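PDB 6AK1: dimethyl-sulfide monooxygenase, which catalyses the NADH- and oxygen-dependent oxidation of dimethyl sulfide to methanethiol and formaldehyde, as the FMN-using large subunit of a two-subunit monooxygenase. Local coordinates for residues Leu281-Gly286 with Gln376-Glu381; Glu383-Glu388 with Asp392-Ala397; Glu110-Leu115 with Lys204-Pro209. One frame throughout, in Å; residues are numbered along the deposited sequence.

Interaction 3 comes first along the chain. It joins the start of helix 112-126 to the short hairpin strand 207-208 and closes a loop of 88 residues. Interaction 1 follows, bringing strand 276-284 to helix 375-388 across 89 residues, nearly half of them helical. Interaction 2 closes last and most tightly, with three residues between segments 383-388 and 392-397. The three lie in series; none nests in or crosses another. Interactions 1 and 2 share helix 375-388 and touch where strands 276-284 and 393-397 pair in the barrel. Interaction 3 lies on the opposite side of the chain's centre, about 44 Å from interaction 1 between centres.

Interaction 1 of 3, residues Leu281-Gly286 with Gln376-Glu381; sequences LTVITG and QKVADE
Thr285 and Val378, the latter on helix 375-388, mark the closest approach of the two backbones, with their CA atoms 7.5 Å apart. Val378 directs its side chain at the strand, while Val283 and Thr285 point back at the helix. The two valines meet tip to tip, CG1 of Val283 lying 3.9 Å from CG1 of Val378. In both residues this methyl stands anti to the backbone N (chi1 176° in Val283, 170° in Val378), which sends the same branch of each valine to the meeting point. The second methyl of Val378, CG2, turns to Thr285 and lies 4.2 Å from Thr285 OG1, a loose van der Waals approach. That hydroxyl is already engaged, giving a hydrogen bond to the carbonyl of Gly373. Ile412 of helix 403-418 packs on both Val378 and Thr285, and Leu371 adds a further apolar surface beside Val378. All three touching residues are buried. Helix 375-388 follows strand 370-372 and leads on to strand 393-397, both parallel partners of strand 276-284. A helix that links parallel strands and packs on the sheet through apolar side chains is the beta-alpha-beta arrangement of the TIM barrel, the fold of the luciferase-like monooxygenases.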
ATOM      1  N   LEU A 281      -0.971 -12.082   0.609  1.00 19.47           N
ATOM      2  CA  LEU A 281      -0.863 -13.488   0.247  1.00 22.06           C
ATOM      3  C   LEU A 281       0.497 -13.719  -0.390  1.00 24.50           C
ATOM      4  O   LEU A 281       0.973 -12.885  -1.172  1.00 22.52           O
ATOM      5  CB  LEU A 281      -1.964 -13.925  -0.725  1.00 19.79           C
ATOM      6  CG  LEU A 281      -2.015 -15.414  -1.101  1.00 23.92           C
ATOM      7  CD1 LEU A 281      -2.368 -16.314   0.121  1.00 24.91           C
ATOM      8  CD2 LEU A 281      -3.025 -15.623  -2.192  1.00 19.84           C
ATOM      9  N   THR A 282       1.115 -14.847  -0.042  1.00 23.11           N
ATOM     10  CA  THR A 282       2.349 -15.319  -0.661  1.00 22.99           C
ATOM     11  C   THR A 282       2.064 -16.625  -1.386  1.00 23.78           C
ATOM     12  O   THR A 282       1.593 -17.590  -0.774  1.00 25.54           O
ATOM     13  CB  THR A 282       3.441 -15.528   0.387  1.00 24.30           C
ATOM     14  OG1 THR A 282       3.615 -14.316   1.133  1.00 25.41           O
ATOM     15  CG2 THR A 282       4.756 -15.939  -0.287  1.00 21.32           C
ATOM     16  N   VAL A 283       2.379 -16.669  -2.673  1.00 23.17           N
ATOM     17  CA  VAL A 283       2.121 -17.823  -3.519  1.00 22.25           C
ATOM     18  C   VAL A 283       3.459 -18.435  -3.918  1.00 25.31           C
ATOM     19  O   VAL A 283       4.294 -17.766  -4.540  1.00 24.91           O
ATOM     20  CB  VAL A 283       1.300 -17.437  -4.757  1.00 19.99           C
ATOM     21  CG1 VAL A 283       1.131 -18.645  -5.696  1.00 20.77           C
ATOM     22  CG2 VAL A 283      -0.046 -16.877  -4.337  1.00 22.90           C
ATOM     23  N   ILE A 284       3.663 -19.700  -3.554  1.00 24.22           N
ATOM     24  CA  ILE A 284       4.764 -20.510  -4.065  1.00 25.48           C
ATOM     25  C   ILE A 284       4.155 -21.538  -5.007  1.00 28.76           C
ATOM     26  O   ILE A 284       3.325 -22.359  -4.585  1.00 27.64           O
ATOM     27  CB  ILE A 284       5.552 -21.211  -2.942  1.00 26.82           C
ATOM     28  CG1 ILE A 284       5.870 -20.262  -1.774  1.00 29.00           C
ATOM     29  CG2 ILE A 284       6.830 -21.869  -3.506  1.00 22.54           C
ATOM     30  CD1 ILE A 284       7.020 -19.319  -2.032  1.00 28.70           C
ATOM     31  N   THR A 285       4.565 -21.518  -6.274  1.00 25.03           N
ATOM     32  CA  THR A 285       3.932 -22.409  -7.240  1.00 24.12           C
ATOM     33  C   THR A 285       4.987 -23.010  -8.170  1.00 27.23           C
ATOM     34  O   THR A 285       6.198 -22.840  -7.978  1.00 25.76           O
ATOM     35  CB  THR A 285       2.822 -21.675  -8.009  1.00 19.99           C
ATOM     36  OG1 THR A 285       2.245 -22.566  -8.973  1.00 27.60           O
ATOM     37  CG2 THR A 285       3.374 -20.466  -8.730  1.00 23.85           C
ATOM     38  N   GLY A 286       4.486 -23.715  -9.183  1.00 30.69           N
ATOM     39  CA  GLY A 286       5.296 -24.498 -10.098  1.00 27.30           C
ATOM     40  C   GLY A 286       4.389 -25.375 -10.944  1.00 29.58           C
ATOM     41  O   GLY A 286       3.161 -25.239 -10.911  1.00 26.06           O
ATOM     42  N   GLN A 376      -3.721 -25.590 -10.681  1.00 27.65           N
ATOM     43  CA  GLN A 376      -5.119 -25.865 -10.344  1.00 24.85           C
ATOM     44  C   GLN A 376      -5.410 -25.556  -8.882  1.00 26.58           C
ATOM     45  O   GLN A 376      -6.363 -24.829  -8.563  1.00 28.22           O
ATOM     46  CB  GLN A 376      -5.464 -27.335 -10.637  1.00 28.55           C
ATOM     47  CG  GLN A 376      -5.393 -27.748 -12.088  1.00 28.52           C
ATOM     48  CD  GLN A 376      -6.081 -26.758 -12.991  1.00 38.01           C
ATOM     49  OE1 GLN A 376      -7.246 -26.412 -12.780  1.00 36.44           O
ATOM     50  NE2 GLN A 376      -5.355 -26.271 -13.997  1.00 40.08           N
ATOM     51  N   LYS A 377      -4.611 -26.123  -7.972  1.00 24.87           N
ATOM     52  CA  LYS A 377      -4.847 -25.911  -6.550  1.00 24.79           C
ATOM     53  C   LYS A 377      -4.675 -24.440  -6.181  1.00 29.03           C
ATOM     54  O   LYS A 377      -5.429 -23.904  -5.358  1.00 27.74           O
ATOM     55  CB  LYS A 377      -3.907 -26.794  -5.736  1.00 22.59           C
ATOM     56  CG  LYS A 377      -3.864 -26.497  -4.240  1.00 26.19           C
ATOM     57  CD  LYS A 377      -2.801 -27.384  -3.583  1.00 34.08           C
ATOM     58  CE  LYS A 377      -2.880 -27.394  -2.059  1.00 35.24           C
ATOM     59  NZ  LYS A 377      -2.400 -26.119  -1.459  1.00 34.87           N
ATOM     60  N   VAL A 378      -3.692 -23.764  -6.784  1.00 25.15           N
ATOM     61  CA  VAL A 378      -3.500 -22.345  -6.503  1.00 24.57           C
ATOM     62  C   VAL A 378      -4.681 -21.534  -7.023  1.00 26.29           C
ATOM     63  O   VAL A 378      -5.277 -20.750  -6.280  1.00 26.84           O
ATOM     64  CB  VAL A 378      -2.168 -21.845  -7.088  1.00 21.18           C
ATOM     65  CG1 VAL A 378      -2.116 -20.331  -7.004  1.00 24.62           C
ATOM     66  CG2 VAL A 378      -1.012 -22.454  -6.316  1.00 22.76           C
ATOM     67  N   ALA A 379      -5.052 -21.728  -8.299  1.00 24.78           N
ATOM     68  CA  ALA A 379      -6.165 -20.976  -8.871  1.00 24.29           C
ATOM     69  C   ALA A 379      -7.462 -21.253  -8.124  1.00 28.61           C
ATOM     70  O   ALA A 379      -8.280 -20.344  -7.935  1.00 29.56           O
ATOM     71  CB  ALA A 379      -6.330 -21.297 -10.353  1.00 23.18           C
ATOM     72  N   ASP A 380      -7.664 -22.502  -7.682  1.00 27.69           N
ATOM     73  CA  ASP A 380      -8.864 -22.827  -6.919  1.00 29.49           C
ATOM     74  C   ASP A 380      -8.946 -21.978  -5.655  1.00 29.31           C
ATOM     75  O   ASP A 380      -9.994 -21.400  -5.354  1.00 28.20           O
ATOM     76  CB  ASP A 380      -8.902 -24.316  -6.547  1.00 26.99           C
ATOM     77  CG  ASP A 380      -9.239 -25.231  -7.720  1.00 31.45           C
ATOM     78  OD1 ASP A 380      -9.637 -24.742  -8.802  1.00 34.62           O
ATOM     79  OD2 ASP A 380      -9.110 -26.468  -7.546  1.00 33.71           O
ATOM     80  N   GLU A 381      -7.848 -21.902  -4.889  1.00 27.10           N
ATOM     81  CA  GLU A 381      -7.902 -21.176  -3.621  1.00 28.24           C
ATOM     82  C   GLU A 381      -8.017 -19.668  -3.847  1.00 26.53           C
ATOM     83  O   GLU A 381      -8.714 -18.979  -3.096  1.00 25.08           O
ATOM     84  CB  GLU A 381      -6.684 -21.511  -2.745  1.00 30.23           C
ATOM     85  CG  GLU A 381      -6.993 -21.400  -1.234  1.00 41.34           C
ATOM     86  CD  GLU A 381      -5.760 -21.322  -0.321  1.00 44.22           C
ATOM     87  OE1 GLU A 381      -5.273 -20.191  -0.039  1.00 37.71           O
ATOM     88  OE2 GLU A 381      -5.297 -22.391   0.140  1.00 44.27           O
TER

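Interaction 2 of 3, residues Glu383-Glu388 with Asp392-Ala397; sequences ERWVDE and DGFNLA
Phe394 pushes its ring tip against helix 375-388, between Trp385 and Val386. The ring's CG lies anti to the carbonyl carbon (chi1 -53°), which carries the far end of the ring closer to the helix than its CB is. Val386 makes the shortest contact: its CG2 is 3.6 Å from Phe394 CZ. The same methyl also reaches Phe394 CE2 at 3.7 Å, approaching the ring obliquely. Trp385 touches with the root of its side chain: its CB lies at the edge of the phenyl ring, near its plane, 3.9 Å from Phe394 CE1. Its indole NE1 is hydrogen-bonded to Glu381 OE1, one turn earlier. Met279 and Leu281 of the adjacent strand pack on Phe394 as well. An alanine in place of Phe394 would probably open a gap beneath the helix and leave Val386 CG2 and Trp385 CB without their shared partner. Elsewhere on the helix, exposed Arg384 grips Glu388 side-on with two nitrogens. Arg384 NE is 3.1 Å from Glu388 OE2 in a fairly straight bond (164°), the oxygen lying in the guanidinium plane. Arg384 NH2 takes Glu388 OE1 at 3.2 Å, and both oxygens are met from above the carboxylate plane. The chemistry is thus divided: dispersion between apolar groups seats the helix on the barrel strand, while the ion pair links two successive turns within the helix.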
ATOM      1  N   GLU A 383      -9.661 -18.209  -6.223  1.00 28.77           N
ATOM      2  CA  GLU A 383     -11.085 -17.982  -6.465  1.00 31.03           C
ATOM      3  C   GLU A 383     -11.908 -18.130  -5.195  1.00 29.02           C
ATOM      4  O   GLU A 383     -12.953 -17.486  -5.061  1.00 29.54           O
ATOM      5  CB  GLU A 383     -11.605 -18.942  -7.532  1.00 31.34           C
ATOM      6  CG  GLU A 383     -11.052 -18.642  -8.912  1.00 29.48           C
ATOM      7  CD  GLU A 383     -11.876 -19.294 -10.007  1.00 35.09           C
ATOM      8  OE1 GLU A 383     -12.794 -18.630 -10.532  1.00 32.77           O
ATOM      9  OE2 GLU A 383     -11.614 -20.476 -10.331  1.00 32.96           O
ATOM     10  N   ARG A 384     -11.448 -18.946  -4.270  1.00 27.06           N
ATOM     11  CA  ARG A 384     -12.133 -19.123  -3.020  1.00 32.27           C
ATOM     12  C   ARG A 384     -12.018 -17.859  -2.159  1.00 32.96           C
ATOM     13  O   ARG A 384     -12.989 -17.436  -1.617  1.00 28.99           O
ATOM     14  CB  ARG A 384     -11.629 -20.343  -2.266  1.00 32.36           C
ATOM     15  CG  ARG A 384     -12.676 -21.256  -1.718  1.00 38.11           C
ATOM     16  CD  ARG A 384     -12.097 -22.211  -0.703  1.00 38.80           C
ATOM     17  NE  ARG A 384     -12.825 -22.182   0.541  1.00 40.12           N
ATOM     18  CZ  ARG A 384     -12.314 -22.435   1.728  1.00 41.65           C
ATOM     19  NH1 ARG A 384     -11.048 -22.736   1.861  1.00 39.13           N
ATOM     20  NH2 ARG A 384     -13.074 -22.375   2.778  1.00 41.18           N
ATOM     21  N   TRP A 385     -10.827 -17.274  -2.052  1.00 28.15           N
ATOM     22  CA  TRP A 385     -10.649 -16.028  -1.308  1.00 27.80           C
ATOM     23  C   TRP A 385     -11.470 -14.899  -1.918  1.00 23.39           C
ATOM     24  O   TRP A 385     -12.004 -14.055  -1.197  1.00 26.50           O
ATOM     25  CB  TRP A 385      -9.180 -15.614  -1.275  1.00 25.88           C
ATOM     26  CG  TRP A 385      -8.243 -16.436  -0.434  1.00 24.61           C
ATOM     27  CD1 TRP A 385      -7.329 -17.337  -0.889  1.00 21.83           C
ATOM     28  CD2 TRP A 385      -8.073 -16.376   0.990  1.00 23.92           C
ATOM     29  NE1 TRP A 385      -6.612 -17.854   0.157  1.00 25.08           N
ATOM     30  CE2 TRP A 385      -7.061 -17.295   1.326  1.00 25.76           C
ATOM     31  CE3 TRP A 385      -8.700 -15.655   2.015  1.00 24.90           C
ATOM     32  CZ2 TRP A 385      -6.647 -17.506   2.641  1.00 23.77           C
ATOM     33  CZ3 TRP A 385      -8.283 -15.856   3.318  1.00 22.51           C
ATOM     34  CH2 TRP A 385      -7.260 -16.773   3.620  1.00 26.37           C
ATOM     35  N   VAL A 386     -11.567 -14.852  -3.243  1.00 26.92           N
ATOM     36  CA  VAL A 386     -12.267 -13.746  -3.882  1.00 28.46           C
ATOM     37  C   VAL A 386     -13.772 -13.930  -3.770  1.00 30.17           C
ATOM     38  O   VAL A 386     -14.482 -13.047  -3.280  1.00 31.00           O
ATOM     39  CB  VAL A 386     -11.819 -13.593  -5.348  1.00 26.75           C
ATOM     40  CG1 VAL A 386     -12.736 -12.625  -6.075  1.00 24.61           C
ATOM     41  CG2 VAL A 386     -10.376 -13.086  -5.414  1.00 24.07           C
ATOM     42  N   ASP A 387     -14.275 -15.089  -4.191  1.00 29.47           N
ATOM     43  CA  ASP A 387     -15.717 -15.300  -4.253  1.00 31.39           C
ATOM     44  C   ASP A 387     -16.290 -15.641  -2.882  1.00 28.47           C
ATOM     45  O   ASP A 387     -17.269 -15.033  -2.443  1.00 25.86           O
ATOM     46  CB  ASP A 387     -16.029 -16.393  -5.279  1.00 30.92           C
ATOM     47  CG  ASP A 387     -15.543 -16.023  -6.680  1.00 33.23           C
ATOM     48  OD1 ASP A 387     -15.635 -14.827  -7.034  1.00 33.96           O
ATOM     49  OD2 ASP A 387     -15.058 -16.912  -7.418  1.00 34.01           O
ATOM     50  N   GLU A 388     -15.680 -16.588  -2.181  1.00 29.34           N
ATOM     51  CA  GLU A 388     -16.170 -16.950  -0.857  1.00 33.48           C
ATOM     52  C   GLU A 388     -15.746 -15.929   0.197  1.00 32.48           C
ATOM     53  O   GLU A 388     -16.557 -15.521   1.033  1.00 33.31           O
ATOM     54  CB  GLU A 388     -15.676 -18.354  -0.493  1.00 32.34           C
ATOM     55  CG  GLU A 388     -16.288 -18.949   0.749  1.00 37.81           C
ATOM     56  CD  GLU A 388     -15.882 -20.407   0.952  1.00 42.20           C
ATOM     57  OE1 GLU A 388     -15.746 -20.813   2.124  1.00 39.49           O
ATOM     58  OE2 GLU A 388     -15.697 -21.137  -0.059  1.00 45.24           O
ATOM     59  N   ASP A 392     -11.348  -8.394  -3.293  1.00 23.88           N
ATOM     60  CA  ASP A 392     -11.277  -8.049  -4.712  1.00 27.63           C
ATOM     61  C   ASP A 392      -9.990  -8.500  -5.390  1.00 21.90           C
ATOM     62  O   ASP A 392      -9.945  -8.551  -6.621  1.00 22.15           O
ATOM     63  CB  ASP A 392     -11.446  -6.539  -4.894  1.00 24.03           C
ATOM     64  CG  ASP A 392     -12.838  -6.057  -4.487  1.00 30.60           C
ATOM     65  OD1 ASP A 392     -13.774  -6.200  -5.304  1.00 36.32           O
ATOM     66  OD2 ASP A 392     -13.006  -5.545  -3.357  1.00 28.53           O
ATOM     67  N   GLY A 393      -8.959  -8.853  -4.632  1.00 21.80           N
ATOM     68  CA  GLY A 393      -7.722  -9.300  -5.239  1.00 21.52           C
ATOM     69  C   GLY A 393      -6.622  -9.402  -4.200  1.00 25.36           C
ATOM     70  O   GLY A 393      -6.891  -9.503  -2.996  1.00 20.69           O
ATOM     71  N   PHE A 394      -5.377  -9.327  -4.676  1.00 21.80           N
ATOM     72  CA  PHE A 394      -4.264  -9.754  -3.849  1.00 22.06           C
ATOM     73  C   PHE A 394      -3.096  -8.785  -3.926  1.00 25.70           C
ATOM     74  O   PHE A 394      -2.790  -8.237  -4.991  1.00 21.19           O
ATOM     75  CB  PHE A 394      -3.812 -11.168  -4.257  1.00 22.82           C
ATOM     76  CG  PHE A 394      -4.936 -12.169  -4.267  1.00 24.03           C
ATOM     77  CD1 PHE A 394      -5.304 -12.825  -3.102  1.00 21.74           C
ATOM     78  CD2 PHE A 394      -5.654 -12.412  -5.430  1.00 20.76           C
ATOM     79  CE1 PHE A 394      -6.354 -13.738  -3.103  1.00 24.48           C
ATOM     80  CE2 PHE A 394      -6.701 -13.310  -5.434  1.00 23.31           C
ATOM     81  CZ  PHE A 394      -7.051 -13.975  -4.270  1.00 21.29           C
ATOM     82  N   ASN A 395      -2.460  -8.584  -2.768  1.00 23.16           N
ATOM     83  CA  ASN A 395      -1.124  -8.008  -2.664  1.00 21.47           C
ATOM     84  C   ASN A 395      -0.176  -9.181  -2.490  1.00 20.60           C
ATOM     85  O   ASN A 395      -0.014  -9.706  -1.381  1.00 19.76           O
ATOM     86  CB  ASN A 395      -1.019  -7.027  -1.499  1.00 24.48           C
ATOM     87  CG  ASN A 395      -1.348  -5.607  -1.907  1.00 32.54           C
ATOM     88  OD1 ASN A 395      -1.859  -5.371  -3.007  1.00 30.67           O
ATOM     89  ND2 ASN A 395      -1.083  -4.653  -1.017  1.00 31.76           N
ATOM     90  N   LEU A 396       0.432  -9.593  -3.599  1.00 21.03           N
ATOM     91  CA  LEU A 396       1.275 -10.780  -3.679  1.00 19.26           C
ATOM     92  C   LEU A 396       2.669 -10.464  -3.148  1.00 19.86           C
ATOM     93  O   LEU A 396       3.454  -9.768  -3.805  1.00 23.06           O
ATOM     94  CB  LEU A 396       1.323 -11.263  -5.125  1.00 23.11           C
ATOM     95  CG  LEU A 396      -0.088 -11.605  -5.620  1.00 19.89           C
ATOM     96  CD1 LEU A 396      -0.158 -11.778  -7.105  1.00 18.86           C
ATOM     97  CD2 LEU A 396      -0.579 -12.867  -4.918  1.00 22.79           C
ATOM     98  N   ALA A 397       2.968 -10.957  -1.953  1.00 21.86           N
ATOM     99  CA  ALA A 397       4.282 -10.800  -1.356  1.00 22.12           C
ATOM    100  C   ALA A 397       5.243 -11.842  -1.918  1.00 24.98           C
ATOM    101  O   ALA A 397       4.837 -12.870  -2.469  1.00 20.63           O
ATOM    102  CB  ALA A 397       4.199 -10.937   0.166  1.00 24.45           C
TER

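Interaction 3 of 3, residues Glu110-Leu115 with Lys204-Pro209; sequences EQPYLL and KYYKVP
Tyr113, in the first turn of helix 112-126, and Val208, on hairpin strand 207-208, bring the two backbones nearest, at 7.6 Å between CA atoms. Pro112 and Tyr206 form the second pair. Tyr206 holds its phenol ring with one face toward the proline, whose CG sits 4.2 Å above the ring plane, offset toward the rim. The nearest atoms of this pair are Pro112 CD and Tyr206 CE1, 4.1 Å apart. On the opposite face lies the CB of Tyr205, 3.7 Å above the plane of the Tyr206 ring, so that ring is sandwiched between aliphatic groups. Pro112 in turn rests on Tyr164 and Met168 of helix 157-174. In Tyr113 the ring stands anti to the backbone N (chi1 -167°) and lies across the valine. The touching atoms are Tyr113 CD1 and Val208 CG1, 3.9 Å apart, and the methyl meets the ring obliquely. The phenol oxygen of Tyr113 bonds to the carbonyl of Phe211, which ties the same ring to the chain just beyond the hairpin. Glu163 fixes the other end by accepting the backbone N-H groups of Tyr205 and Tyr206. The side chain of Tyr206 is about 11 Å from those of His154 and Tyr158, assigned by similarity to FMN binding, so the contact probably lies outside that site. Across the interface the chemistry is apolar packing of proline, valine and tyrosine carbons, and the polar bonds run to residues outside it, Phe211 and Glu163.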
ATOM      1  N   GLU A 110       5.530  14.378   7.849  1.00 27.00           N
ATOM      2  CA  GLU A 110       5.593  15.297   6.728  1.00 30.39           C
ATOM      3  C   GLU A 110       4.378  16.216   6.718  1.00 26.72           C
ATOM      4  O   GLU A 110       3.235  15.747   6.810  1.00 28.13           O
ATOM      5  CB  GLU A 110       5.686  14.538   5.406  1.00 27.46           C
ATOM      6  CG  GLU A 110       6.177  15.427   4.284  1.00 29.86           C
ATOM      7  CD  GLU A 110       6.486  14.653   3.021  1.00 33.99           C
ATOM      8  OE1 GLU A 110       6.590  15.306   1.960  1.00 28.58           O
ATOM      9  OE2 GLU A 110       6.620  13.406   3.097  1.00 29.33           O
ATOM     10  N   GLN A 111       4.632  17.515   6.587  1.00 22.20           N
ATOM     11  CA  GLN A 111       3.559  18.500   6.501  1.00 24.93           C
ATOM     12  C   GLN A 111       2.685  18.226   5.274  1.00 23.63           C
ATOM     13  O   GLN A 111       3.201  17.857   4.216  1.00 23.58           O
ATOM     14  CB  GLN A 111       4.139  19.916   6.424  1.00 24.45           C
ATOM     15  CG  GLN A 111       5.047  20.325   7.596  1.00 27.28           C
ATOM     16  CD  GLN A 111       6.517  19.885   7.435  1.00 32.23           C
ATOM     17  OE1 GLN A 111       6.824  18.955   6.691  1.00 26.27           O
ATOM     18  NE2 GLN A 111       7.425  20.558   8.150  1.00 30.24           N
ATOM     19  N   PRO A 112       1.364  18.412   5.372  1.00 22.85           N
ATOM     20  CA  PRO A 112       0.491  18.062   4.230  1.00 21.13           C
ATOM     21  C   PRO A 112       0.755  18.867   2.968  1.00 23.55           C
ATOM     22  O   PRO A 112       0.673  18.311   1.866  1.00 23.27           O
ATOM     23  CB  PRO A 112      -0.927  18.314   4.777  1.00 22.39           C
ATOM     24  CG  PRO A 112      -0.736  19.231   5.968  1.00 22.76           C
ATOM     25  CD  PRO A 112       0.596  18.855   6.552  1.00 22.89           C
ATOM     26  N   TYR A 113       1.078  20.159   3.089  1.00 26.07           N
ATOM     27  CA  TYR A 113       1.353  20.972   1.903  1.00 21.05           C
ATOM     28  C   TYR A 113       2.493  20.386   1.072  1.00 21.09           C
ATOM     29  O   TYR A 113       2.429  20.374  -0.161  1.00 23.25           O
ATOM     30  CB  TYR A 113       1.684  22.406   2.325  1.00 23.11           C
ATOM     31  CG  TYR A 113       1.687  23.412   1.195  1.00 22.89           C
ATOM     32  CD1 TYR A 113       0.495  23.938   0.715  1.00 22.30           C
ATOM     33  CD2 TYR A 113       2.875  23.845   0.616  1.00 21.00           C
ATOM     34  CE1 TYR A 113       0.479  24.859  -0.311  1.00 24.04           C
ATOM     35  CE2 TYR A 113       2.866  24.769  -0.416  1.00 21.15           C
ATOM     36  CZ  TYR A 113       1.668  25.268  -0.873  1.00 23.76           C
ATOM     37  OH  TYR A 113       1.648  26.191  -1.883  1.00 25.48           O
ATOM     38  N   LEU A 114       3.546  19.898   1.730  1.00 21.86           N
ATOM     39  CA  LEU A 114       4.697  19.361   1.006  1.00 19.62           C
ATOM     40  C   LEU A 114       4.431  17.963   0.462  1.00 22.74           C
ATOM     41  O   LEU A 114       4.852  17.642  -0.654  1.00 24.09           O
ATOM     42  CB  LEU A 114       5.925  19.338   1.912  1.00 20.43           C
ATOM     43  CG  LEU A 114       6.525  20.691   2.298  1.00 26.36           C
ATOM     44  CD1 LEU A 114       7.724  20.457   3.219  1.00 27.68           C
ATOM     45  CD2 LEU A 114       6.923  21.504   1.049  1.00 23.21           C
ATOM     46  N   LEU A 115       3.780  17.100   1.239  1.00 18.90           N
ATOM     47  CA  LEU A 115       3.445  15.784   0.698  1.00 23.62           C
ATOM     48  C   LEU A 115       2.522  15.923  -0.505  1.00 17.42           C
ATOM     49  O   LEU A 115       2.678  15.210  -1.502  1.00 20.85           O
ATOM     50  CB  LEU A 115       2.818  14.880   1.773  1.00 16.13           C
ATOM     51  CG  LEU A 115       2.477  13.458   1.271  1.00 22.47           C
ATOM     52  CD1 LEU A 115       3.678  12.771   0.597  1.00 15.22           C
ATOM     53  CD2 LEU A 115       1.908  12.582   2.395  1.00 18.31           C
ATOM     54  N   LYS A 204      -8.236  22.654  13.844  1.00 32.88           N
ATOM     55  CA  LYS A 204      -7.613  22.559  15.157  1.00 32.09           C
ATOM     56  C   LYS A 204      -6.121  22.260  15.047  1.00 36.86           C
ATOM     57  O   LYS A 204      -5.339  22.708  15.891  1.00 39.95           O
ATOM     58  CB  LYS A 204      -8.325  21.495  15.993  1.00 35.59           C
ATOM     59  CG  LYS A 204      -7.690  21.217  17.359  1.00 41.30           C
ATOM     60  CD  LYS A 204      -8.579  20.305  18.208  1.00 46.30           C
ATOM     61  CE  LYS A 204      -7.820  19.682  19.378  1.00 47.66           C
ATOM     62  NZ  LYS A 204      -7.007  20.655  20.153  1.00 50.91           N
ATOM     63  N   TYR A 205      -5.698  21.539  14.006  1.00 32.74           N
ATOM     64  CA  TYR A 205      -4.338  21.022  13.940  1.00 31.75           C
ATOM     65  C   TYR A 205      -3.509  21.593  12.806  1.00 29.78           C
ATOM     66  O   TYR A 205      -2.281  21.525  12.876  1.00 33.02           O
ATOM     67  CB  TYR A 205      -4.349  19.490  13.798  1.00 30.92           C
ATOM     68  CG  TYR A 205      -5.148  18.808  14.875  1.00 33.62           C
ATOM     69  CD1 TYR A 205      -4.625  18.627  16.150  1.00 35.82           C
ATOM     70  CD2 TYR A 205      -6.430  18.363  14.621  1.00 31.52           C
ATOM     71  CE1 TYR A 205      -5.369  18.017  17.144  1.00 39.90           C
ATOM     72  CE2 TYR A 205      -7.173  17.757  15.591  1.00 35.81           C
ATOM     73  CZ  TYR A 205      -6.646  17.581  16.852  1.00 40.36           C
ATOM     74  OH  TYR A 205      -7.418  16.969  17.812  1.00 41.91           O
ATOM     75  N   TYR A 206      -4.127  22.118  11.761  1.00 28.60           N
ATOM     76  CA  TYR A 206      -3.366  22.622  10.630  1.00 29.92           C
ATOM     77  C   TYR A 206      -3.873  23.995  10.226  1.00 28.88           C
ATOM     78  O   TYR A 206      -5.075  24.278  10.279  1.00 28.18           O
ATOM     79  CB  TYR A 206      -3.422  21.646   9.444  1.00 26.05           C
ATOM     80  CG  TYR A 206      -2.855  20.301   9.815  1.00 29.08           C
ATOM     81  CD1 TYR A 206      -1.488  20.128   9.981  1.00 30.43           C
ATOM     82  CD2 TYR A 206      -3.687  19.210  10.041  1.00 25.33           C
ATOM     83  CE1 TYR A 206      -0.960  18.890  10.344  1.00 28.19           C
ATOM     84  CE2 TYR A 206      -3.171  17.975  10.405  1.00 26.52           C
ATOM     85  CZ  TYR A 206      -1.814  17.826  10.552  1.00 25.83           C
ATOM     86  OH  TYR A 206      -1.312  16.612  10.911  1.00 27.92           O
ATOM     87  N   LYS A 207      -2.932  24.852   9.852  1.00 31.85           N
ATOM     88  CA  LYS A 207      -3.236  26.148   9.269  1.00 30.87           C
ATOM     89  C   LYS A 207      -2.534  26.182   7.921  1.00 25.20           C
ATOM     90  O   LYS A 207      -1.304  26.182   7.866  1.00 27.24           O
ATOM     91  CB  LYS A 207      -2.769  27.283  10.178  1.00 37.14           C
ATOM     92  CG  LYS A 207      -3.409  28.621   9.871  1.00 42.18           C
ATOM     93  CD  LYS A 207      -2.779  29.733  10.687  1.00 41.31           C
ATOM     94  CE  LYS A 207      -3.385  31.070  10.303  1.00 51.66           C
ATOM     95  NZ  LYS A 207      -3.469  31.220   8.821  1.00 47.26           N
ATOM     96  N   VAL A 208      -3.312  26.160   6.843  1.00 25.56           N
ATOM     97  CA  VAL A 208      -2.789  26.232   5.482  1.00 26.06           C
ATOM     98  C   VAL A 208      -3.640  27.259   4.742  1.00 26.21           C
ATOM     99  O   VAL A 208      -4.711  26.916   4.216  1.00 23.02           O
ATOM    100  CB  VAL A 208      -2.803  24.854   4.788  1.00 29.17           C
ATOM    101  CG1 VAL A 208      -2.158  24.933   3.393  1.00 22.34           C
ATOM    102  CG2 VAL A 208      -2.098  23.813   5.645  1.00 23.09           C
ATOM    103  N   PRO A 209      -3.228  28.538   4.713  1.00 28.52           N
ATOM    104  CA  PRO A 209      -4.056  29.566   4.058  1.00 25.15           C
ATOM    105  C   PRO A 209      -4.000  29.539   2.536  1.00 25.82           C
ATOM    106  O   PRO A 209      -4.988  29.872   1.874  1.00 26.89           O
ATOM    107  CB  PRO A 209      -3.478  30.885   4.603  1.00 25.98           C
ATOM    108  CG  PRO A 209      -2.063  30.558   4.972  1.00 28.62           C
ATOM    109  CD  PRO A 209      -2.115  29.122   5.485  1.00 25.84           C
TER